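Extracellular ligand-binding receptor (Verminephrobacter eiseniae, PDB 4M88) probably binds an amino acid outside the cytoplasm and delivers it to an ABC transporter, as members of the leucine-binding protein family do. Local coordinates at residues Gln4-Gln9 with Thr47-Asp52; His120-Asp125 with Val229-Ser234; Leu139-Leu144 with Gly198-Leu203; Ser320-Ile325 with Leu332-Gly337. One frame throughout, in Å; residues are numbered along the deposited sequence.

The four contacts illustrate how a two-lobed binding protein is built. Contact 1 pairs the first two strands of the five-stranded parallel sheet, and contact 3 lies where two strands of the seven-stranded sheet begin; their centres are about 44 Å apart, on opposite sides of the chain's centre. Contact 2 sits between, close to that centre, where the chain passes from strand 118-119 of the first sheet to helix 125-138 of the second lobe. Contact 3 is nested within the loop that contact 2 closes. Contact 4, last along the chain, returns to the first lobe and touches contact 2, the F334 ring packing on the carbonyl of H120. This order implies a chain crossing between the lobes more than once.

Contact 1. Residues Gln4-Gln9 with Thr47-Asp52; sequences QIVLGQ and TLFEAD
F49 and G8 show how a glycine lets an aromatic ring lie back across a neighbouring strand. The CA of G8 sits over one face of the F49 ring, 3.7 Å from its centroid, in a CH-pi contact shifted toward the rim. F49 CG stands between its backbone N and carbonyl carbon (chi1 71°), and the ring beyond it lies against G8 CA of segment 4-9; a CB on residue 8 would collide with ring atom CZ. V6 meets the same ring in another way, its CG1 lying at the edge, 3.7 Å from F49 CD2, with the two side chains crossing at about a right angle.

T47 continues this face of the sheet. Its backbone N reaches I5 O at 2.8 Å, while its OG1 adds a longer bond of 3.3 Å to I5 O from above the carbonyl plane. Two donors therefore grip one oxygen. The T47 methyl CG2 turns instead to the amide end of Q4.

On the other face, L48 CD1 packs 4.2 Å from L7 CB, and both leucines also touch L32 of helix 18-37. From that helix N25 ND2 binds both Q9 OE1 and E50 OE2, tying the polar end of this face together.

Backbone bonds run in parallel register from T47 N to A51 N, the acceptors and donors on segment 4-9 being I5, L7 and Q9. With the strands inclined by 27° and helix 18-37 connecting them, this is the beta-alpha-beta unit that opens the periplasmic binding protein fold.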
loop_
_atom_site.group_PDB
_atom_site.type_symbol
_atom_site.label_atom_id
_atom_site.label_comp_id
_atom_site.label_asym_id
_atom_site.label_seq_id
_atom_site.Cartn_x
_atom_site.Cartn_y
_atom_site.Cartn_z
ATOM N N GLN A 4 -7.854 21.017 -19.052
ATOM C CA GLN A 4 -7.888 19.674 -18.490
ATOM C C GLN A 4 -7.414 19.654 -17.043
ATOM O O GLN A 4 -6.629 20.505 -16.616
ATOM C CB GLN A 4 -6.995 18.731 -19.293
ATOM C CG GLN A 4 -7.490 18.400 -20.675
ATOM C CD GLN A 4 -6.484 17.557 -21.431
ATOM O OE1 GLN A 4 -5.275 17.772 -21.321
ATOM N NE2 GLN A 4 -6.974 16.575 -22.185
ATOM N N ILE A 5 -7.891 18.662 -16.301
ATOM C CA ILE A 5 -7.439 18.432 -14.943
ATOM C C ILE A 5 -6.238 17.514 -15.000
ATOM O O ILE A 5 -6.342 16.362 -15.415
ATOM C CB ILE A 5 -8.547 17.802 -14.077
ATOM C CG1 ILE A 5 -9.739 18.760 -13.970
ATOM C CG2 ILE A 5 -8.003 17.468 -12.693
ATOM C CD1 ILE A 5 -11.030 18.089 -13.532
ATOM N N VAL A 6 -5.088 18.038 -14.594
ATOM C CA VAL A 6 -3.850 17.276 -14.651
ATOM C C VAL A 6 -3.546 16.576 -13.330
ATOM O O VAL A 6 -3.595 17.195 -12.267
ATOM C CB VAL A 6 -2.663 18.191 -15.002
ATOM C CG1 VAL A 6 -1.371 17.389 -15.048
ATOM C CG2 VAL A 6 -2.918 18.890 -16.331
ATOM N N LEU A 7 -3.254 15.284 -13.404
ATOM C CA LEU A 7 -2.804 14.532 -12.231
ATOM C C LEU A 7 -1.488 13.886 -12.595
ATOM O O LEU A 7 -1.230 13.609 -13.769
ATOM C CB LEU A 7 -3.814 13.450 -11.868
ATOM C CG LEU A 7 -5.248 13.937 -11.644
ATOM C CD1 LEU A 7 -6.215 12.768 -11.587
ATOM C CD2 LEU A 7 -5.346 14.794 -10.370
ATOM N N GLY A 8 -0.640 13.641 -11.605
ATOM C CA GLY A 8 0.651 13.050 -11.902
ATOM C C GLY A 8 0.868 11.789 -11.103
ATOM O O GLY A 8 0.386 11.673 -9.975
ATOM N N GLN A 9 1.565 10.821 -11.687
ATOM C CA GLN A 9 2.054 9.709 -10.888
ATOM C C GLN A 9 3.551 9.587 -11.076
ATOM O O GLN A 9 4.032 9.292 -12.185
ATOM C CB GLN A 9 1.381 8.381 -11.251
ATOM C CG GLN A 9 1.905 7.217 -10.391
ATOM C CD GLN A 9 1.524 5.842 -10.925
ATOM O OE1 GLN A 9 0.862 5.723 -11.954
ATOM N NE2 GLN A 9 1.973 4.792 -10.231
ATOM N N THR A 47 -6.520 14.056 -17.015
ATOM C CA THR A 47 -5.374 13.486 -17.711
ATOM C C THR A 47 -4.313 13.093 -16.703
ATOM O O THR A 47 -4.238 13.665 -15.617
ATOM C CB THR A 47 -4.775 14.471 -18.719
ATOM O OG1 THR A 47 -4.545 15.731 -18.076
ATOM C CG2 THR A 47 -5.733 14.685 -19.862
ATOM N N LEU A 48 -3.509 12.102 -17.063
ATOM C CA LEU A 48 -2.458 11.625 -16.181
ATOM C C LEU A 48 -1.133 11.728 -16.899
ATOM O O LEU A 48 -1.013 11.327 -18.057
ATOM C CB LEU A 48 -2.702 10.165 -15.796
ATOM C CG LEU A 48 -1.668 9.576 -14.837
ATOM C CD1 LEU A 48 -1.802 10.163 -13.426
ATOM C CD2 LEU A 48 -1.758 8.049 -14.806
ATOM N N PHE A 49 -0.131 12.282 -16.236
ATOM C CA PHE A 49 1.213 12.110 -16.759
ATOM C C PHE A 49 1.971 11.250 -15.777
ATOM O O PHE A 49 1.586 11.141 -14.607
ATOM C CB PHE A 49 1.911 13.437 -16.984
ATOM C CG PHE A 49 2.280 14.136 -15.724
ATOM C CD1 PHE A 49 3.527 13.934 -15.147
ATOM C CD2 PHE A 49 1.385 14.995 -15.113
ATOM C CE1 PHE A 49 3.867 14.569 -13.967
ATOM C CE2 PHE A 49 1.720 15.648 -13.940
ATOM C CZ PHE A 49 2.958 15.434 -13.364
ATOM N N GLU A 50 3.038 10.628 -16.257
ATOM C CA GLU A 50 3.799 9.687 -15.456
ATOM C C GLU A 50 5.256 10.057 -15.503
ATOM O O GLU A 50 5.731 10.661 -16.472
ATOM C CB GLU A 50 3.617 8.264 -15.993
ATOM C CG GLU A 50 2.194 7.749 -15.886
ATOM C CD GLU A 50 1.636 7.270 -17.211
ATOM O OE1 GLU A 50 2.187 7.637 -18.270
ATOM O OE2 GLU A 50 0.636 6.526 -17.189
ATOM N N ALA A 51 5.984 9.677 -14.463
ATOM C CA ALA A 51 7.409 9.936 -14.429
ATOM C C ALA A 51 8.036 8.821 -13.616
ATOM O O ALA A 51 7.478 8.411 -12.599
ATOM C CB ALA A 51 7.690 11.293 -13.802
ATOM N N ASP A 52 9.183 8.331 -14.074
ATOM C CA ASP A 52 9.856 7.195 -13.447
ATOM C C ASP A 52 10.929 7.668 -12.469
ATOM O O ASP A 52 11.869 8.356 -12.874
ATOM C CB ASP A 52 10.477 6.325 -14.550
ATOM C CG ASP A 52 11.222 5.113 -14.021
ATOM O OD1 ASP A 52 10.996 4.698 -12.865
ATOM O OD2 ASP A 52 12.040 4.557 -14.790
#

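Contact 2. Residues His120-Asp125 with Val229-Ser234; sequences HVRAGD and VLSYVS
The guanidinium of R122 and the ring of Y232 lie with their planes only 16° apart, yet they are not stacked squarely: NH2 of R122 approaches CE1 of Y232 obliquely, at 3.1 Å. The edges carry the clear interactions. S231 O lies in the guanidinium plane and accepts from R122 NH1 at 3.1 Å, with a longer, weak bond from R122 NH2. At the edge of the tyrosine ring, Y232 OH donates to the syn lone pair of D125 OD1, 2.6 Å away, and the carboxylate stands 76° from the ring plane.

Several polar groups have further partners. R122 NH1 also forms a salt bridge with E290, Y232 OH is bonded to G106 N, and D125 OD2 to a bound glycerol, probably a crystallisation additive. Beside the carboxylate, L230 CD1 packs 3.8 Å from D125 CG. S231 is the centre of an inverse gamma turn, closed by the bond from Y232 N to L230 O.

All five touching residues are buried. The segment 120-125 leads from strand 118-119 into helix 125-138, whereas 229-234 links strand 227-229 to helix 235-247, so the contact ties the crossover between the two sheets to a loop of the second, with E290 of helix 286-303 alongside.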
loop_
_atom_site.group_PDB
_atom_site.type_symbol
_atom_site.label_atom_id
_atom_site.label_comp_id
_atom_site.label_asym_id
_atom_site.label_seq_id
_atom_site.Cartn_x
_atom_site.Cartn_y
_atom_site.Cartn_z
ATOM N N HIS A 120 -3.457 10.015 3.250
ATOM C CA HIS A 120 -3.265 8.565 3.157
ATOM C C HIS A 120 -4.592 7.857 2.985
ATOM O O HIS A 120 -5.512 8.070 3.762
ATOM C CB HIS A 120 -2.552 8.052 4.411
ATOM C CG HIS A 120 -1.272 8.770 4.683
ATOM N ND1 HIS A 120 -0.087 8.435 4.060
ATOM C CD2 HIS A 120 -1.003 9.851 5.452
ATOM C CE1 HIS A 120 0.863 9.265 4.458
ATOM N NE2 HIS A 120 0.333 10.137 5.298
ATOM N N VAL A 121 -4.686 7.027 1.951
ATOM C CA VAL A 121 -5.914 6.299 1.661
ATOM C C VAL A 121 -5.868 4.907 2.309
ATOM O O VAL A 121 -6.886 4.393 2.750
ATOM C CB VAL A 121 -6.148 6.208 0.137
ATOM C CG1 VAL A 121 -7.370 5.376 -0.175
ATOM C CG2 VAL A 121 -6.322 7.617 -0.441
ATOM N N ARG A 122 -4.689 4.301 2.360
ATOM C CA ARG A 122 -4.562 2.993 2.999
ATOM C C ARG A 122 -4.315 3.164 4.489
ATOM O O ARG A 122 -3.720 4.160 4.923
ATOM C CB ARG A 122 -3.398 2.203 2.398
ATOM C CG ARG A 122 -2.063 2.943 2.530
ATOM C CD ARG A 122 -0.890 1.998 2.359
ATOM N NE ARG A 122 -1.106 1.123 1.209
ATOM C CZ ARG A 122 -0.747 -0.155 1.168
ATOM N NH1 ARG A 122 -0.974 -0.880 0.077
ATOM N NH2 ARG A 122 -0.152 -0.706 2.221
ATOM N N ALA A 123 -4.753 2.184 5.273
ATOM C CA ALA A 123 -4.412 2.153 6.691
ATOM C C ALA A 123 -2.895 2.055 6.825
ATOM O O ALA A 123 -2.205 1.540 5.927
ATOM C CB ALA A 123 -5.079 0.965 7.374
ATOM N N GLY A 124 -2.360 2.547 7.936
ATOM C CA GLY A 124 -0.920 2.518 8.122
ATOM C C GLY A 124 -0.374 1.157 8.536
ATOM O O GLY A 124 -1.118 0.312 9.042
ATOM N N ASP A 125 0.923 0.955 8.301
ATOM C CA ASP A 125 1.628 -0.236 8.759
ATOM C C ASP A 125 1.417 -0.461 10.250
ATOM O O ASP A 125 1.333 -1.604 10.693
ATOM C CB ASP A 125 3.133 -0.129 8.463
ATOM C CG ASP A 125 3.464 -0.366 6.996
ATOM O OD1 ASP A 125 2.521 -0.528 6.192
ATOM O OD2 ASP A 125 4.674 -0.373 6.656
ATOM N N VAL A 229 2.068 -11.208 6.404
ATOM C CA VAL A 229 2.644 -10.108 5.647
ATOM C C VAL A 229 1.659 -8.961 5.600
ATOM O O VAL A 229 0.458 -9.158 5.789
ATOM C CB VAL A 229 3.004 -10.521 4.201
ATOM C CG1 VAL A 229 3.968 -11.693 4.205
ATOM C CG2 VAL A 229 1.748 -10.860 3.414
ATOM N N LEU A 230 2.170 -7.757 5.351
ATOM C CA LEU A 230 1.325 -6.574 5.267
ATOM C C LEU A 230 0.818 -6.380 3.842
ATOM O O LEU A 230 1.060 -7.221 2.971
ATOM C CB LEU A 230 2.102 -5.340 5.733
ATOM C CG LEU A 230 2.727 -5.451 7.124
ATOM C CD1 LEU A 230 3.425 -4.143 7.510
ATOM C CD2 LEU A 230 1.670 -5.805 8.144
ATOM N N SER A 231 0.126 -5.265 3.611
ATOM C CA SER A 231 -0.563 -5.015 2.344
ATOM C C SER A 231 0.361 -4.714 1.163
ATOM O O SER A 231 0.205 -3.675 0.519
ATOM C CB SER A 231 -1.531 -3.845 2.503
ATOM O OG SER A 231 -2.628 -4.196 3.315
ATOM N N TYR A 232 1.293 -5.615 0.849
ATOM C CA TYR A 232 2.268 -5.319 -0.218
ATOM C C TYR A 232 2.496 -6.402 -1.269
ATOM O O TYR A 232 3.309 -6.226 -2.182
ATOM C CB TYR A 232 3.595 -4.879 0.399
ATOM C CG TYR A 232 3.385 -3.664 1.257
ATOM C CD1 TYR A 232 2.988 -2.466 0.686
ATOM C CD2 TYR A 232 3.515 -3.728 2.639
ATOM C CE1 TYR A 232 2.753 -1.348 1.460
ATOM C CE2 TYR A 232 3.287 -2.608 3.425
ATOM C CZ TYR A 232 2.903 -1.429 2.829
ATOM O OH TYR A 232 2.674 -0.317 3.606
ATOM N N VAL A 233 1.784 -7.514 -1.143
ATOM C CA VAL A 233 1.899 -8.597 -2.118
ATOM C C VAL A 233 0.516 -9.161 -2.410
ATOM O O VAL A 233 -0.401 -8.997 -1.600
ATOM C CB VAL A 233 2.817 -9.731 -1.609
ATOM C CG1 VAL A 233 4.244 -9.255 -1.508
ATOM C CG2 VAL A 233 2.332 -10.256 -0.272
ATOM N N SER A 234 0.359 -9.804 -3.568
ATOM C CA SER A 234 -0.880 -10.507 -3.892
ATOM C C SER A 234 -0.656 -11.987 -3.628
ATOM O O SER A 234 0.483 -12.455 -3.634
ATOM C CB SER A 234 -1.288 -10.288 -5.355
ATOM O OG SER A 234 -0.406 -10.960 -6.246
#

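Contact 3. Residues Leu139-Leu144 with Gly198-Leu203; sequences LGMSKL and GAQGVL
Hydrogen bonds centred on Q200 and the turn at S142 and K143 dominate this contact. Q200 OE1 accepts from S142 N at 2.6 Å and from K143 N at 2.9 Å, the latter in line with the carbonyl, though bent to 145° at the hydrogen; S142 OG adds a weak third bond. In return Q200 N donates to K143 O at 2.9 Å, so side chain and backbone of one residue serve both sides of K143. Q200 reaches the turn by an extended chain, in which CD lies anti to CA (chi2 158°). A leucine in its place would probably leave S142 N and K143 N without their shared acceptor and the turn freer to shift.

Van der Waals packing follows. The selenomethionine M141 and Q200 slide past each other in opposite directions, with M141 CG 3.7 Å from Q200 CB. M141 SE lies 3.9 Å from G201 CA, where a CB would clash. Elsewhere, L144 CD2 makes an apolar contact with L203 CD1 at 3.8 Å.

Charge enters at the margin: K143 lays its CD beside G198 O and extends NZ to L197 O. G201 N is buried with no partner in the model, whereas S142 N and K143 N share the amide oxygen of Q200 where the two strands begin.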
loop_
_atom_site.group_PDB
_atom_site.type_symbol
_atom_site.label_atom_id
_atom_site.label_comp_id
_atom_site.label_asym_id
_atom_site.label_seq_id
_atom_site.Cartn_x
_atom_site.Cartn_y
_atom_site.Cartn_z
ATOM N N LEU A 139 -4.446 -17.081 17.535
ATOM C CA LEU A 139 -4.003 -18.381 17.027
ATOM C C LEU A 139 -3.278 -19.156 18.118
ATOM O O LEU A 139 -2.762 -20.251 17.884
ATOM C CB LEU A 139 -3.090 -18.220 15.807
ATOM C CG LEU A 139 -3.668 -17.405 14.652
ATOM C CD1 LEU A 139 -2.684 -17.318 13.478
ATOM C CD2 LEU A 139 -4.981 -17.991 14.200
ATOM N N GLY A 140 -3.218 -18.571 19.311
ATOM C CA GLY A 140 -2.614 -19.244 20.452
ATOM C C GLY A 140 -1.110 -19.077 20.525
ATOM O O GLY A 140 -0.430 -19.816 21.233
HETATM N N MSE A 141 -0.577 -18.103 19.799
HETATM C CA MSE A 141 0.871 -17.935 19.750
HETATM C C MSE A 141 1.416 -17.148 20.936
HETATM O O MSE A 141 0.824 -16.152 21.358
HETATM C CB MSE A 141 1.291 -17.270 18.439
HETATM C CG MSE A 141 0.933 -18.100 17.233
HETATM SE SE MSE A 141 1.305 -17.201 15.549
HETATM C CE MSE A 141 0.740 -18.621 14.339
ATOM N N SER A 142 2.551 -17.607 21.458
ATOM C CA SER A 142 3.257 -16.921 22.529
ATOM C C SER A 142 4.675 -16.543 22.090
ATOM O O SER A 142 5.384 -15.846 22.810
ATOM C CB SER A 142 3.304 -17.806 23.779
ATOM O OG SER A 142 3.923 -19.049 23.497
ATOM N N LYS A 143 5.094 -17.008 20.915
ATOM C CA LYS A 143 6.398 -16.630 20.384
ATOM C C LYS A 143 6.342 -16.302 18.895
ATOM O O LYS A 143 5.942 -17.136 18.073
ATOM C CB LYS A 143 7.441 -17.714 20.644
ATOM C CG LYS A 143 8.817 -17.346 20.117
ATOM C CD LYS A 143 9.889 -18.302 20.621
ATOM C CE LYS A 143 11.270 -17.817 20.210
ATOM N NZ LYS A 143 12.368 -18.532 20.913
ATOM N N LEU A 144 6.750 -15.080 18.562
ATOM C CA LEU A 144 6.704 -14.567 17.194
ATOM C C LEU A 144 8.093 -14.173 16.730
ATOM O O LEU A 144 8.866 -13.613 17.503
ATOM C CB LEU A 144 5.828 -13.320 17.137
ATOM C CG LEU A 144 4.337 -13.472 16.868
ATOM C CD1 LEU A 144 3.646 -12.105 16.928
ATOM C CD2 LEU A 144 4.121 -14.121 15.505
ATOM N N GLY A 198 12.170 -21.670 17.038
ATOM C CA GLY A 198 10.987 -22.284 17.621
ATOM C C GLY A 198 9.836 -21.301 17.757
ATOM O O GLY A 198 9.013 -21.405 18.674
ATOM N N ALA A 199 9.775 -20.339 16.839
ATOM C CA ALA A 199 8.660 -19.404 16.811
ATOM C C ALA A 199 7.429 -20.096 16.233
ATOM O O ALA A 199 7.550 -21.013 15.418
ATOM C CB ALA A 199 9.011 -18.172 15.992
ATOM N N GLN A 200 6.248 -19.648 16.651
ATOM C CA GLN A 200 5.000 -20.234 16.178
ATOM C C GLN A 200 4.453 -19.548 14.928
ATOM O O GLN A 200 3.577 -20.088 14.244
ATOM C CB GLN A 200 3.966 -20.203 17.295
ATOM C CG GLN A 200 4.332 -21.069 18.465
ATOM C CD GLN A 200 3.626 -20.636 19.723
ATOM O OE1 GLN A 200 3.829 -19.523 20.193
ATOM N NE2 GLN A 200 2.774 -21.505 20.268
ATOM N N GLY A 201 4.974 -18.367 14.630
ATOM C CA GLY A 201 4.552 -17.620 13.459
ATOM C C GLY A 201 5.647 -16.642 13.098
ATOM O O GLY A 201 6.486 -16.310 13.949
ATOM N N VAL A 202 5.666 -16.197 11.841
ATOM C CA VAL A 202 6.705 -15.282 11.377
ATOM C C VAL A 202 6.105 -14.147 10.563
ATOM O O VAL A 202 5.386 -14.396 9.587
ATOM C CB VAL A 202 7.751 -15.991 10.481
ATOM C CG1 VAL A 202 8.903 -15.031 10.162
ATOM C CG2 VAL A 202 8.294 -17.255 11.147
ATOM N N LEU A 203 6.402 -12.910 10.967
ATOM C CA LEU A 203 6.027 -11.722 10.205
ATOM C C LEU A 203 7.142 -11.370 9.240
ATOM O O LEU A 203 8.307 -11.338 9.631
ATOM C CB LEU A 203 5.829 -10.525 11.133
ATOM C CG LEU A 203 4.555 -10.254 11.910
ATOM C CD1 LEU A 203 4.397 -11.242 13.048
ATOM C CD2 LEU A 203 4.608 -8.815 12.439
#

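Contact 4. Residues Ser320-Ile325 with Leu332-Gly337; sequences STMGEI and LDFSKG
Two acidic side chains, E324 and D333, lie close together. They cross at about a right angle: CG of E324 rests 3.2 Å from D333 OD2, and E324 OE2 stands 4.1 Å from that same OD2. Such closeness of like charges would tend to raise the proton affinity of one or both.

D333 is held from its own side. Its CG is anti to the backbone N (chi1 -173°). OD1 accepts from S335 OG at 2.6 Å through the syn lone pair, and from S335 N at 2.9 Å from above the carboxylate plane; the bond from S335 N makes an Asx turn. An alanine here would probably leave both S335 donors without this acceptor and the hydroxyl free to rotate.

Next to it I325 and L332 form an antiparallel hydrogen-bonded pair, I325 N to L332 O at 2.9 Å. One water bridges G323 O and F334 N, and another links S320 OG with F334 O. The selenomethionine M322 brings CE to the edge of the F334 ring, 4.1 Å from CD2.

The contact closes the base of the hairpin of strands 325-327 and 330-332, a few residues after helix 312-321. M322 and L332 pack on helix 286-303, while F334 meets F119 of strand 118-119 edge-to-face.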
loop_
_atom_site.group_PDB
_atom_site.type_symbol
_atom_site.label_atom_id
_atom_site.label_comp_id
_atom_site.label_asym_id
_atom_site.label_seq_id
_atom_site.Cartn_x
_atom_site.Cartn_y
_atom_site.Cartn_z
ATOM N N SER A 320 -10.152 17.930 3.400
ATOM C CA SER A 320 -10.101 18.134 4.839
ATOM C C SER A 320 -11.419 18.554 5.471
ATOM O O SER A 320 -11.540 18.527 6.689
ATOM C CB SER A 320 -9.023 19.164 5.196
ATOM O OG SER A 320 -7.739 18.687 4.846
ATOM N N THR A 321 -12.400 18.953 4.661
ATOM C CA THR A 321 -13.639 19.488 5.216
ATOM C C THR A 321 -14.915 18.785 4.755
ATOM O O THR A 321 -15.999 19.122 5.225
ATOM C CB THR A 321 -13.783 21.019 4.950
ATOM O OG1 THR A 321 -13.868 21.269 3.540
ATOM C CG2 THR A 321 -12.597 21.776 5.516
HETATM N N MSE A 322 -14.795 17.815 3.851
HETATM C CA MSE A 322 -15.985 17.135 3.326
HETATM C C MSE A 322 -16.555 16.107 4.298
HETATM O O MSE A 322 -17.654 15.594 4.092
HETATM C CB MSE A 322 -15.688 16.462 1.981
HETATM C CG MSE A 322 -14.676 15.335 2.049
HETATM SE SE MSE A 322 -14.095 14.711 0.263
HETATM C CE MSE A 322 -12.848 13.350 0.900
ATOM N N GLY A 323 -15.802 15.796 5.348
ATOM C CA GLY A 323 -16.245 14.809 6.317
ATOM C C GLY A 323 -16.133 13.407 5.750
ATOM O O GLY A 323 -15.377 13.162 4.801
ATOM N N GLU A 324 -16.891 12.479 6.323
ATOM C CA GLU A 324 -16.843 11.092 5.872
ATOM C C GLU A 324 -17.508 10.917 4.515
ATOM O O GLU A 324 -18.654 11.323 4.316
ATOM C CB GLU A 324 -17.544 10.169 6.871
ATOM C CG GLU A 324 -16.665 9.666 7.995
ATOM C CD GLU A 324 -17.157 8.359 8.585
ATOM O OE1 GLU A 324 -17.757 7.556 7.838
ATOM O OE2 GLU A 324 -16.934 8.143 9.796
ATOM N N ILE A 325 -16.799 10.289 3.588
ATOM C CA ILE A 325 -17.415 9.924 2.331
ATOM C C ILE A 325 -17.464 8.408 2.221
ATOM O O ILE A 325 -16.637 7.690 2.797
ATOM C CB ILE A 325 -16.683 10.533 1.130
ATOM C CG1 ILE A 325 -15.244 10.035 1.074
ATOM C CG2 ILE A 325 -16.741 12.070 1.184
ATOM C CD1 ILE A 325 -14.569 10.334 -0.245
ATOM N N LEU A 332 -13.874 6.851 3.794
ATOM C CA LEU A 332 -12.699 7.668 4.040
ATOM C C LEU A 332 -13.138 8.914 4.771
ATOM O O LEU A 332 -14.202 9.469 4.485
ATOM C CB LEU A 332 -12.053 8.108 2.728
ATOM C CG LEU A 332 -11.178 7.096 2.000
ATOM C CD1 LEU A 332 -10.738 7.690 0.680
ATOM C CD2 LEU A 332 -9.967 6.755 2.838
ATOM N N ASP A 333 -12.306 9.364 5.702
ATOM C CA ASP A 333 -12.582 10.588 6.445
ATOM C C ASP A 333 -11.258 11.242 6.803
ATOM O O ASP A 333 -10.448 10.638 7.509
ATOM C CB ASP A 333 -13.342 10.258 7.729
ATOM C CG ASP A 333 -13.810 11.505 8.476
ATOM O OD1 ASP A 333 -13.620 12.631 7.963
ATOM O OD2 ASP A 333 -14.388 11.356 9.577
ATOM N N PHE A 334 -11.048 12.471 6.333
ATOM C CA PHE A 334 -9.858 13.239 6.680
ATOM C C PHE A 334 -10.179 14.389 7.645
ATOM O O PHE A 334 -9.393 15.330 7.770
ATOM C CB PHE A 334 -9.206 13.800 5.408
ATOM C CG PHE A 334 -8.817 12.744 4.403
ATOM C CD1 PHE A 334 -7.704 11.941 4.614
ATOM C CD2 PHE A 334 -9.550 12.577 3.237
ATOM C CE1 PHE A 334 -7.322 10.968 3.674
ATOM C CE2 PHE A 334 -9.184 11.609 2.289
ATOM C CZ PHE A 334 -8.068 10.801 2.510
ATOM N N SER A 335 -11.324 14.309 8.327
ATOM C CA SER A 335 -11.759 15.352 9.267
ATOM C C SER A 335 -10.837 15.513 10.467
ATOM O O SER A 335 -10.713 16.607 11.022
ATOM C CB SER A 335 -13.151 15.024 9.827
ATOM O OG SER A 335 -14.146 15.054 8.830
ATOM N N LYS A 336 -10.243 14.405 10.899
ATOM C CA LYS A 336 -9.474 14.378 12.142
ATOM C C LYS A 336 -7.976 14.345 11.880
ATOM O O LYS A 336 -7.174 14.333 12.810
ATOM C CB LYS A 336 -9.873 13.146 12.964
ATOM C CG LYS A 336 -11.381 12.996 13.115
ATOM C CD LYS A 336 -11.746 11.777 13.925
ATOM C CE LYS A 336 -13.128 11.271 13.547
ATOM N NZ LYS A 336 -13.423 9.977 14.213
ATOM N N GLY A 337 -7.598 14.314 10.611
ATOM C CA GLY A 337 -6.200 14.212 10.254
ATOM C C GLY A 337 -6.055 13.614 8.871
ATOM O O GLY A 337 -7.047 13.271 8.218
HETATM O O HOH W 1 -6.993 16.453 6.941
HETATM O O HOH W 2 -12.786 14.177 4.817
#